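Local coordinates for protein DNA polymerase (Bacillus phage phi29, PDB 2PY5) that replicates the viral genome by protein-primed, processive strand-displacement DNA synthesis and proofreads its product with a 3'-5' exonuclease, at residues E244-V250 with D458-G464; E296-P300 with A445-Y449; I501-K507 with Y521-S527; Y254-M258 with L386-Y390. The protein carries 2 engineered substitutions. One frame throughout, in Å; residues are numbered along the deposited sequence. Where two conformers were deposited one is given.

In the fold
Contacts 1 and 3 are antiparallel strand pairs of one sheet in the polymerization region, and Tyr505 OH of contact 3 bonds to Glu244 OE2 of contact 1. Contact 1 is partly buried, has no exposed residue and carries metal-binding aspartates at one end; contact 3 lies farther out, with exposed residues along 521-527. Contact 2 ties a loop to the end of helix 427-447 through a bridging glutamine amide together with isoleucine and tyrosine packing, and its Ala445 and Cys448 pack on Ile460 and Leu462 of contact 1. Contact 4, nearest the centre of the chain, starts just beyond strand 241-250 and relies on stacked rings and apolar packing instead of the backbone ladders of contacts 1 and 3.

Contact 1 of 4, residues E244-V250 with D458-G464; sequences EGMVFDV and DSIHLTG
Asp249 and Asp458 converge at one end of an antiparallel strand pair in the palm of this family-B polymerase, where both serve as ligands when the catalytic magnesium is bound. Here waters lie beside the acids: water 1 donates to Asp458 OD1, and water 2 joins the same Asp458 OD1 to Val250 O. How closely the two carboxylates approach is tentative, because Asp249 has two conformers. Ser459 also has two; in the one described its OG donates to Asp458 OD2 at 2.9 Å, from above the carboxylate plane, and may help orient that acid.

Behind this acidic end, the backbone ladder sets the register. Val250 N donates to Asp458 O at 2.8 Å, and the hydrogen-bonded pairs Phe248-Ile460 and Met246-Leu462 each exchange two bonds. The strand axes run at 160° to each other. Phe248 and Leu462 share one face of the sheet, with Phe248 CE1 3.9 Å from Leu462 CD1, and Ile460 continues that face onto helix 427-447.

Val247 and His461 lie side by side on the same face as Asp249. His461 ND1 is hydrogen-bonded to Tyr494 OH, and Tyr454 and Tyr500 make edge-to-face contacts with the imidazole. With Val247 CG1 anti to the backbone N (chi1 177°), the other methyl, CG2, sits over the imidazole centre, 3.8 Å from the His461 ring centroid and 9° off its normal.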
# COMPACT_ATOMS: atom_id res chain seq x y z
N GLU F 244 9.99 27.55 -12.81
CA GLU F 244 9.67 26.44 -13.71
C GLU F 244 10.49 25.20 -13.42
O GLU F 244 11.65 25.28 -13.02
CB GLU F 244 9.90 26.84 -15.15
CG GLU F 244 9.01 27.92 -15.66
CD GLU F 244 9.13 28.10 -17.16
OE1 GLU F 244 10.28 28.26 -17.64
OE2 GLU F 244 8.09 28.12 -17.85
N GLY F 245 9.89 24.05 -13.66
CA GLY F 245 10.55 22.78 -13.45
C GLY F 245 9.80 21.66 -14.12
O GLY F 245 8.80 21.89 -14.79
N MET F 246 10.27 20.44 -13.93
CA MET F 246 9.70 19.31 -14.64
C MET F 246 9.83 18.05 -13.81
O MET F 246 10.68 17.96 -12.93
CB MET F 246 10.39 19.15 -16.02
CG MET F 246 11.86 18.78 -15.95
SD MET F 246 12.78 19.02 -17.49
CE MET F 246 11.61 18.42 -18.72
N VAL F 247 8.98 17.08 -14.13
CA VAL F 247 8.93 15.80 -13.40
C VAL F 247 9.10 14.66 -14.38
O VAL F 247 8.47 14.63 -15.41
CB VAL F 247 7.57 15.65 -12.70
CG1 VAL F 247 7.45 14.31 -11.99
CG2 VAL F 247 7.37 16.82 -11.71
N PHE F 248 9.97 13.72 -14.01
CA PHE F 248 10.14 12.46 -14.73
C PHE F 248 9.73 11.33 -13.81
O PHE F 248 10.02 11.36 -12.62
CB PHE F 248 11.60 12.28 -15.11
CG PHE F 248 12.10 13.29 -16.10
CD1 PHE F 248 12.69 14.47 -15.67
CD2 PHE F 248 12.00 13.05 -17.47
CE1 PHE F 248 13.16 15.39 -16.58
CE2 PHE F 248 12.49 13.97 -18.37
CZ PHE F 248 13.06 15.15 -17.92
N ASP F 249 9.07 10.31 -14.39
CA ASP F 249 8.57 9.18 -13.65
C ASP F 249 8.94 7.90 -14.40
O ASP F 249 8.64 7.79 -15.58
CB ASP F 249 7.05 9.32 -13.50
CG ASP F 249 6.45 8.35 -12.52
OD1 ASP F 249 7.17 7.53 -11.93
OD2 ASP F 249 5.21 8.44 -12.33
N VAL F 250 9.57 6.94 -13.72
CA VAL F 250 9.90 5.68 -14.38
C VAL F 250 8.59 4.98 -14.79
O VAL F 250 7.62 4.96 -14.04
CB VAL F 250 10.72 4.76 -13.47
CG1 VAL F 250 11.03 3.43 -14.19
CG2 VAL F 250 12.00 5.45 -13.01
N ASP F 458 9.85 6.58 -7.61
CA ASP F 458 10.01 6.37 -9.05
C ASP F 458 10.04 7.69 -9.80
O ASP F 458 9.96 7.71 -11.01
CB ASP F 458 8.86 5.49 -9.62
CG ASP F 458 7.48 6.03 -9.33
OD1 ASP F 458 6.48 5.32 -9.60
OD2 ASP F 458 7.38 7.15 -8.78
N SER F 459 10.19 8.81 -9.08
CA SER F 459 10.05 10.10 -9.73
C SER F 459 11.14 11.04 -9.30
O SER F 459 11.58 11.02 -8.16
CB SER F 459 8.70 10.72 -9.41
OG SER F 459 7.64 9.87 -9.82
N ILE F 460 11.61 11.83 -10.25
CA ILE F 460 12.56 12.91 -9.95
C ILE F 460 12.01 14.23 -10.48
O ILE F 460 11.44 14.31 -11.56
CB ILE F 460 13.98 12.65 -10.52
CG1 ILE F 460 13.99 12.54 -12.05
CG2 ILE F 460 14.57 11.39 -9.87
CD1 ILE F 460 15.40 12.35 -12.62
N HIS F 461 12.17 15.27 -9.67
CA HIS F 461 11.67 16.60 -9.98
C HIS F 461 12.88 17.51 -10.13
O HIS F 461 13.72 17.55 -9.22
CB HIS F 461 10.82 17.14 -8.83
CG HIS F 461 9.60 16.33 -8.52
ND1 HIS F 461 8.44 16.91 -8.03
CD2 HIS F 461 9.35 15.00 -8.59
CE1 HIS F 461 7.54 15.97 -7.83
NE2 HIS F 461 8.06 14.80 -8.16
N LEU F 462 12.95 18.24 -11.24
CA LEU F 462 14.10 19.10 -11.58
C LEU F 462 13.66 20.54 -11.78
O LEU F 462 12.55 20.80 -12.24
CB LEU F 462 14.73 18.64 -12.90
CG LEU F 462 15.19 17.19 -13.07
CD1 LEU F 462 15.89 17.04 -14.42
CD2 LEU F 462 16.08 16.75 -11.93
N THR F 463 14.56 21.48 -11.49
CA THR F 463 14.38 22.85 -11.97
C THR F 463 14.57 22.89 -13.50
O THR F 463 15.21 22.02 -14.08
CB THR F 463 15.37 23.82 -11.31
OG1 THR F 463 16.71 23.40 -11.60
CG2 THR F 463 15.17 23.88 -9.79
N GLY F 464 14.00 23.90 -14.15
CA GLY F 464 14.11 24.03 -15.60
C GLY F 464 13.17 23.14 -16.39
O GLY F 464 12.57 22.21 -15.85
O HOH W 1 4.39 6.64 -10.74
O HOH W 2 6.75 3.68 -11.82

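Contact 2 of 4, residues E296-P300 with A445-Y449; sequences EGYIP and AQACY. With EDO (1,2-ethanediol), chain J.
Gln446 uses both ends of its amide to grip the backbone of the 296-300 loop. Its NE2 donates to Gly297 O at 2.9 Å, the acceptor lying only 10° out of the amide plane, and Ile299 N donates to Gln446 OE1 over the same distance with a nearly straight N-H...O angle of 173°. Bonds at both ends fix which way round the amide is turned. The side chain reaches the loop because it bends at chi2 (61°), which also carries Gln446 CD to 3.6 Å from Tyr298 CD2.

Gly297 O has a second neighbour: it sits over the centre of the Tyr449 ring, 3.3 Å above the plane. Water 3 lies at the edge of that ring and links Tyr449 OH to Tyr298 O.

Beyond the polar group, Ile299 CG1 meets the edge of Tyr449, while Ile299 CD1 presses on Ala445 CB at 3.4 Å, tighter than usual for two carbons. Ile299 also touches Phe230 and Trp232, and Tyr298 OH bonds to Glu338. A glutamine amide bridging two backbone peptide groups thus holds the loop after strand 283-294 to the C-terminal end of helix 427-447, beside the palm sheet, where Ala445 packs on Ile460.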
# COMPACT_ATOMS: atom_id res chain seq x y z
N GLU F 296 30.77 16.05 -0.70
CA GLU F 296 30.20 17.25 -1.30
C GLU F 296 29.79 16.91 -2.74
O GLU F 296 30.48 16.14 -3.44
CB GLU F 296 31.17 18.44 -1.24
CG GLU F 296 31.57 18.92 0.20
CD GLU F 296 30.42 19.55 1.01
OE1 GLU F 296 29.85 20.57 0.56
OE2 GLU F 296 30.10 19.04 2.13
N GLY F 297 28.63 17.39 -3.15
CA GLY F 297 28.13 17.14 -4.50
C GLY F 297 27.31 15.88 -4.68
O GLY F 297 26.90 15.56 -5.79
N TYR F 298 27.06 15.16 -3.58
CA TYR F 298 26.35 13.89 -3.64
C TYR F 298 25.05 13.92 -2.80
O TYR F 298 24.97 14.58 -1.74
CB TYR F 298 27.25 12.77 -3.15
CG TYR F 298 28.15 12.16 -4.22
CD1 TYR F 298 29.48 12.55 -4.36
CD2 TYR F 298 27.67 11.19 -5.08
CE1 TYR F 298 30.31 11.96 -5.35
CE2 TYR F 298 28.48 10.60 -6.06
CZ TYR F 298 29.79 10.98 -6.18
OH TYR F 298 30.59 10.38 -7.15
N ILE F 299 24.06 13.23 -3.32
CA ILE F 299 22.78 13.01 -2.64
C ILE F 299 22.97 11.98 -1.54
O ILE F 299 23.60 10.94 -1.75
CB ILE F 299 21.73 12.48 -3.66
CG1 ILE F 299 21.45 13.51 -4.74
CG2 ILE F 299 20.42 12.05 -2.95
CD1 ILE F 299 20.57 12.94 -5.89
N PRO F 300 22.40 12.24 -0.35
CA PRO F 300 22.47 11.23 0.70
C PRO F 300 21.58 10.03 0.43
O PRO F 300 20.49 10.17 -0.13
CB PRO F 300 21.99 11.99 1.94
CG PRO F 300 21.00 12.94 1.39
CD PRO F 300 21.62 13.41 0.09
N ALA F 445 18.86 10.90 -10.40
CA ALA F 445 18.90 12.16 -9.65
C ALA F 445 20.31 12.70 -9.52
O ALA F 445 20.55 13.90 -9.67
CB ALA F 445 18.29 11.97 -8.26
N GLN F 446 21.25 11.81 -9.21
CA GLN F 446 22.64 12.20 -9.04
C GLN F 446 23.24 12.72 -10.35
O GLN F 446 24.00 13.69 -10.36
CB GLN F 446 23.46 11.03 -8.52
CG GLN F 446 24.90 11.36 -8.21
CD GLN F 446 25.04 12.41 -7.13
OE1 GLN F 446 24.47 12.26 -6.04
NE2 GLN F 446 25.79 13.47 -7.41
N ALA F 447 22.87 12.09 -11.46
CA ALA F 447 23.29 12.56 -12.79
C ALA F 447 22.82 13.97 -13.08
O ALA F 447 23.45 14.70 -13.86
CB ALA F 447 22.78 11.61 -13.86
N CYS F 448 21.68 14.33 -12.46
CA CYS F 448 21.06 15.64 -12.61
C CYS F 448 21.23 16.49 -11.36
O CYS F 448 20.37 17.33 -11.06
CB CYS F 448 19.57 15.46 -12.90
SG CYS F 448 19.20 14.51 -14.40
N TYR F 449 22.32 16.28 -10.63
CA TYR F 449 22.50 16.92 -9.32
C TYR F 449 22.34 18.43 -9.33
O TYR F 449 21.81 18.99 -8.37
CB TYR F 449 23.87 16.55 -8.73
CG TYR F 449 24.06 17.06 -7.32
CD1 TYR F 449 23.46 16.41 -6.24
CD2 TYR F 449 24.81 18.20 -7.07
CE1 TYR F 449 23.62 16.88 -4.94
CE2 TYR F 449 24.98 18.67 -5.76
CZ TYR F 449 24.38 18.00 -4.71
OH TYR F 449 24.54 18.46 -3.41
C1 EDO J . 25.98 17.80 0.33
O1 EDO J . 26.44 17.11 -0.85
C2 EDO J . 27.17 18.20 1.20
O2 EDO J . 27.63 17.10 2.01
O HOH W 3 23.37 16.82 -1.29

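Contact 3 of 4, residues I501-K507 with Y521-S527; sequences IQDIYMK and YTDIKFS. With EDO (1,2-ethanediol), chain Y.
Gln502 and Ser527 exchange two backbone bonds at one end of an antiparallel strand pair, and a classic beta bulge closes the other. The pair belongs to the antiparallel sheet of the polymerization region that also holds strand 241-250; near its ends lie Tyr500, probably a template-primer binding residue, and Lys529, which stabilises the primer terminus. Ser527 N reaches Gln502 O at 2.8 Å, Ile504 and Lys525 likewise satisfy each other's N and O, and Met506 N donates to Asp523 O. At the bulge, Thr522 and Asp523 both face Met506, whose carbonyl takes two donors: Thr522 N lies 2.8 Å from Met506 O, in the carbonyl plane, whereas Asp523 N approaches the same Met506 O at 3.2 Å from 40° out of that plane.

Thr522 OG1 donates to Asp523 OD2, and water 4 bridges Gln502 OE1 and Ser527 OG. Gln502 NE2 goes to Tyr494, Asp503 OD2 forms a salt bridge with Arg491, and Lys507 NZ forms one with Asp520. Lys525, bent at chi3 (74°), brings NZ to both oxygens of a 1,2-ethanediol, 2.7 Å from O1.

Met506 CG presses on Lys525 CB at 3.5 Å, a tight carbon contact. Tyr505, whose OH bonds to Glu244, turns a ring edge to the face of Tyr521 in a T-shaped pair: centroids 5.3 Å apart, planes at 64°, and Tyr505 CD2 3.7 Å from Tyr521 CG.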
# COMPACT_ATOMS: atom_id res chain seq x y z
N ILE F 501 3.38 21.52 -3.58
CA ILE F 501 2.37 21.96 -4.52
C ILE F 501 3.06 22.34 -5.83
O ILE F 501 4.23 22.74 -5.84
CB ILE F 501 1.51 23.15 -4.00
CG1 ILE F 501 2.37 24.37 -3.62
CG2 ILE F 501 0.68 22.72 -2.80
CD1 ILE F 501 1.59 25.55 -3.07
N GLN F 502 2.31 22.21 -6.92
CA GLN F 502 2.77 22.67 -8.24
C GLN F 502 1.64 23.30 -9.01
O GLN F 502 0.49 22.87 -8.90
CB GLN F 502 3.30 21.49 -9.06
CG GLN F 502 4.48 20.75 -8.44
CD GLN F 502 4.80 19.47 -9.16
OE1 GLN F 502 3.94 18.86 -9.79
NE2 GLN F 502 6.06 19.03 -9.03
N ASP F 503 1.98 24.32 -9.81
CA ASP F 503 1.10 24.89 -10.84
C ASP F 503 1.58 24.27 -12.16
O ASP F 503 2.61 24.66 -12.70
CB ASP F 503 1.23 26.41 -10.94
CG ASP F 503 0.28 27.18 -10.02
OD1 ASP F 503 -0.61 26.57 -9.40
OD2 ASP F 503 0.40 28.42 -9.97
N ILE F 504 0.85 23.27 -12.64
CA ILE F 504 1.31 22.44 -13.77
C ILE F 504 0.72 22.95 -15.09
O ILE F 504 -0.47 23.20 -15.19
CB ILE F 504 0.92 20.96 -13.56
CG1 ILE F 504 1.62 20.41 -12.31
CG2 ILE F 504 1.24 20.13 -14.79
CD1 ILE F 504 1.20 18.97 -11.93
N TYR F 505 1.57 23.08 -16.12
CA TYR F 505 1.15 23.44 -17.45
C TYR F 505 0.25 22.37 -18.06
O TYR F 505 0.62 21.20 -18.08
CB TYR F 505 2.37 23.63 -18.35
CG TYR F 505 3.18 24.89 -18.12
CD1 TYR F 505 4.51 24.81 -17.71
CD2 TYR F 505 2.65 26.14 -18.38
CE1 TYR F 505 5.28 25.95 -17.54
CE2 TYR F 505 3.40 27.29 -18.21
CZ TYR F 505 4.72 27.19 -17.79
OH TYR F 505 5.47 28.33 -17.63
N MET F 506 -0.93 22.79 -18.51
CA MET F 506 -1.90 21.90 -19.13
C MET F 506 -2.37 22.49 -20.46
O MET F 506 -2.32 23.70 -20.66
CB MET F 506 -3.13 21.71 -18.24
CG MET F 506 -2.83 21.21 -16.85
SD MET F 506 -2.20 19.53 -16.76
CE MET F 506 -3.69 18.55 -17.03
N LYS F 507 -2.84 21.63 -21.35
CA LYS F 507 -3.38 22.06 -22.62
C LYS F 507 -4.67 21.31 -22.92
O LYS F 507 -4.82 20.14 -22.55
CB LYS F 507 -2.36 21.85 -23.74
CG LYS F 507 -1.87 20.44 -23.92
CD LYS F 507 -1.03 20.35 -25.17
CE LYS F 507 -0.23 19.09 -25.21
NZ LYS F 507 0.48 18.95 -26.50
N TYR F 521 0.53 25.51 -23.87
CA TYR F 521 -0.38 25.37 -22.73
C TYR F 521 -1.60 26.28 -22.93
O TYR F 521 -1.54 27.30 -23.64
CB TYR F 521 0.33 25.70 -21.39
CG TYR F 521 0.25 27.16 -21.02
CD1 TYR F 521 -0.62 27.61 -20.04
CD2 TYR F 521 1.02 28.10 -21.69
CE1 TYR F 521 -0.72 28.97 -19.73
CE2 TYR F 521 0.92 29.45 -21.39
CZ TYR F 521 0.05 29.88 -20.42
OH TYR F 521 -0.04 31.23 -20.14
N THR F 522 -2.71 25.89 -22.32
CA THR F 522 -3.89 26.74 -22.26
C THR F 522 -4.28 27.16 -20.85
O THR F 522 -4.89 28.22 -20.67
CB THR F 522 -5.09 26.08 -22.97
OG1 THR F 522 -5.43 24.86 -22.34
CG2 THR F 522 -4.76 25.82 -24.42
N ASP F 523 -3.95 26.33 -19.86
CA ASP F 523 -4.37 26.54 -18.48
C ASP F 523 -3.37 25.92 -17.49
O ASP F 523 -2.41 25.25 -17.87
CB ASP F 523 -5.75 25.91 -18.24
CG ASP F 523 -6.82 26.44 -19.18
OD1 ASP F 523 -7.37 27.55 -18.94
OD2 ASP F 523 -7.11 25.74 -20.18
N ILE F 524 -3.63 26.13 -16.20
CA ILE F 524 -2.79 25.62 -15.12
C ILE F 524 -3.61 24.65 -14.27
O ILE F 524 -4.75 24.95 -13.92
CB ILE F 524 -2.27 26.78 -14.23
CG1 ILE F 524 -1.24 27.63 -14.98
CG2 ILE F 524 -1.69 26.25 -12.91
CD1 ILE F 524 0.00 26.86 -15.44
N LYS F 525 -3.03 23.50 -13.96
CA LYS F 525 -3.60 22.57 -12.98
C LYS F 525 -2.88 22.80 -11.67
O LYS F 525 -1.66 22.61 -11.59
CB LYS F 525 -3.41 21.11 -13.40
CG LYS F 525 -3.87 20.10 -12.34
CD LYS F 525 -3.86 18.67 -12.86
CE LYS F 525 -2.47 18.12 -13.00
NZ LYS F 525 -2.49 16.61 -12.91
N PHE F 526 -3.62 23.21 -10.64
CA PHE F 526 -3.05 23.36 -9.30
C PHE F 526 -3.09 22.03 -8.59
O PHE F 526 -4.17 21.51 -8.30
CB PHE F 526 -3.81 24.44 -8.51
CG PHE F 526 -3.34 24.58 -7.09
CD1 PHE F 526 -2.04 24.97 -6.82
CD2 PHE F 526 -4.20 24.33 -6.03
CE1 PHE F 526 -1.60 25.11 -5.50
CE2 PHE F 526 -3.76 24.46 -4.72
CZ PHE F 526 -2.46 24.85 -4.46
N SER F 527 -1.91 21.48 -8.30
CA SER F 527 -1.76 20.14 -7.72
C SER F 527 -1.18 20.20 -6.31
O SER F 527 -0.16 20.83 -6.07
CB SER F 527 -0.85 19.29 -8.62
OG SER F 527 -0.64 18.00 -8.09
C1 EDO Y . 0.73 15.19 -13.81
O1 EDO Y . -0.06 16.34 -14.14
C2 EDO Y . 0.96 15.11 -12.30
O2 EDO Y . -0.29 15.14 -11.58
O HOH W 4 1.67 17.06 -8.63

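Contact 4 of 4, residues Y254-M258 with L386-Y390; sequences YPAQM and LNSLY. With EDO (1,2-ethanediol), chain H; EDO (1,2-ethanediol), chain T.
Tyr254 and Tyr390 stack face to face, and this is the tight part of the contact. Their centroids are 4.3 Å apart and their planes 25° from parallel, so the rings splay slightly. The overlap is offset: Tyr390 CE2 stands over the rim of the Tyr254 ring, 3.6 Å from Tyr254 CG, and Tyr390 OH passes over the far half of the ring, 3.7 Å from Tyr254 CZ. Tyr390 holds CG between its backbone N and carbonyl carbon (chi1 85°), which turns the ring toward helix 253-260.

Met258 fills the next layer. Its sulfur lies 3.9 Å from Tyr390 CB, and a bend at chi3 directs the methyl to Leu389, with Met258 CE 3.8 Å from Leu389 CD2. Ile364 and Phe360 also touch Met258.

Both tyrosines are probably involved in nucleotide selection, and Tyr254 contacts the nucleotide when one is bound; the stack thus joins helix 253-260, which follows the metal-binding strand in the palm, to residues 386-390, at and just past the C-terminal end of helix 376-387.

Packing is looser around Pro255, whose CG is 3.9 Å from Leu386 O and 4.4 Å from Leu386 CB. On this solvent side Asn387, exposed and probably a template-primer binding residue, meets a 1,2-ethanediol probably from the crystallisation liquor: Asn387 ND2 donates to the diol's O1 at 3.0 Å, nearly straight at 174°, and Asn387 OD1 accepts from its O2.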
# COMPACT_ATOMS: atom_id res chain seq x y z
N TYR F 254 8.90 -0.99 -10.42
CA TYR F 254 9.19 -2.28 -9.78
C TYR F 254 9.13 -3.42 -10.78
O TYR F 254 10.10 -4.18 -10.88
CB TYR F 254 8.30 -2.50 -8.57
CG TYR F 254 8.71 -1.62 -7.39
CD1 TYR F 254 7.89 -0.61 -6.92
CD2 TYR F 254 9.93 -1.79 -6.75
CE1 TYR F 254 8.28 0.20 -5.84
CE2 TYR F 254 10.31 -1.01 -5.69
CZ TYR F 254 9.50 -0.03 -5.25
OH TYR F 254 9.89 0.77 -4.15
N PRO F 255 8.05 -3.50 -11.60
CA PRO F 255 8.11 -4.49 -12.67
C PRO F 255 9.34 -4.36 -13.58
O PRO F 255 9.88 -5.38 -14.05
CB PRO F 255 6.81 -4.24 -13.45
CG PRO F 255 5.87 -3.76 -12.43
CD PRO F 255 6.74 -2.83 -11.58
N ALA F 256 9.79 -3.12 -13.85
CA ALA F 256 10.98 -2.92 -14.67
C ALA F 256 12.21 -3.56 -14.01
O ALA F 256 13.01 -4.18 -14.70
CB ALA F 256 11.22 -1.44 -14.93
N GLN F 257 12.37 -3.40 -12.71
CA GLN F 257 13.53 -4.04 -12.03
C GLN F 257 13.44 -5.57 -12.11
O GLN F 257 14.43 -6.26 -12.38
CB GLN F 257 13.66 -3.62 -10.57
CG GLN F 257 13.64 -2.13 -10.31
CD GLN F 257 14.42 -1.34 -11.28
OE1 GLN F 257 15.62 -1.54 -11.46
NE2 GLN F 257 13.75 -0.40 -11.96
N MET F 258 12.24 -6.08 -11.89
CA MET F 258 11.98 -7.52 -11.96
C MET F 258 12.27 -8.09 -13.35
O MET F 258 12.76 -9.21 -13.49
CB MET F 258 10.54 -7.80 -11.52
CG MET F 258 10.32 -7.38 -10.08
SD MET F 258 8.58 -7.22 -9.63
CE MET F 258 8.29 -8.88 -9.39
N LEU F 386 0.46 -7.09 -11.61
CA LEU F 386 1.85 -6.67 -11.81
C LEU F 386 2.43 -5.99 -10.58
O LEU F 386 3.61 -6.16 -10.26
CB LEU F 386 1.93 -5.73 -13.01
CG LEU F 386 1.74 -6.41 -14.36
CD1 LEU F 386 1.41 -5.40 -15.44
CD2 LEU F 386 2.98 -7.23 -14.75
N ASN F 387 1.60 -5.19 -9.92
CA ASN F 387 2.08 -4.29 -8.84
C ASN F 387 2.16 -4.97 -7.47
O ASN F 387 2.92 -4.53 -6.61
CB ASN F 387 1.18 -3.05 -8.75
CG ASN F 387 1.37 -2.09 -9.91
OD1 ASN F 387 2.44 -2.06 -10.52
ND2 ASN F 387 0.34 -1.28 -10.20
N SER F 388 1.39 -6.04 -7.27
CA SER F 388 1.23 -6.66 -5.96
C SER F 388 2.14 -7.88 -5.74
O SER F 388 2.08 -8.50 -4.68
CB SER F 388 -0.24 -7.07 -5.76
OG SER F 388 -1.15 -6.01 -5.98
N LEU F 389 3.01 -8.18 -6.69
CA LEU F 389 3.88 -9.35 -6.57
C LEU F 389 5.13 -9.15 -5.67
O LEU F 389 5.39 -9.96 -4.78
CB LEU F 389 4.34 -9.83 -7.97
CG LEU F 389 5.18 -11.10 -7.94
CD1 LEU F 389 4.54 -12.27 -7.22
CD2 LEU F 389 5.50 -11.49 -9.40
N TYR F 390 5.93 -8.10 -5.90
CA TYR F 390 7.24 -8.08 -5.26
C TYR F 390 7.14 -8.09 -3.74
O TYR F 390 7.96 -8.71 -3.05
CB TYR F 390 8.13 -6.91 -5.74
CG TYR F 390 7.92 -5.60 -5.01
CD1 TYR F 390 8.56 -5.34 -3.81
CD2 TYR F 390 7.08 -4.63 -5.52
CE1 TYR F 390 8.37 -4.16 -3.15
CE2 TYR F 390 6.88 -3.44 -4.86
CZ TYR F 390 7.52 -3.21 -3.67
OH TYR F 390 7.34 -2.02 -3.00
C1 EDO H . 1.44 0.41 -13.52
O1 EDO H . 0.76 0.81 -12.31
C2 EDO H . 0.78 -0.86 -14.06
O2 EDO H . 1.35 -2.10 -13.60
C1 EDO T . 15.50 0.44 -14.81
O1 EDO T . 14.22 1.05 -14.58
C2 EDO T . 15.34 -1.00 -15.26
O2 EDO T . 14.65 -1.07 -16.52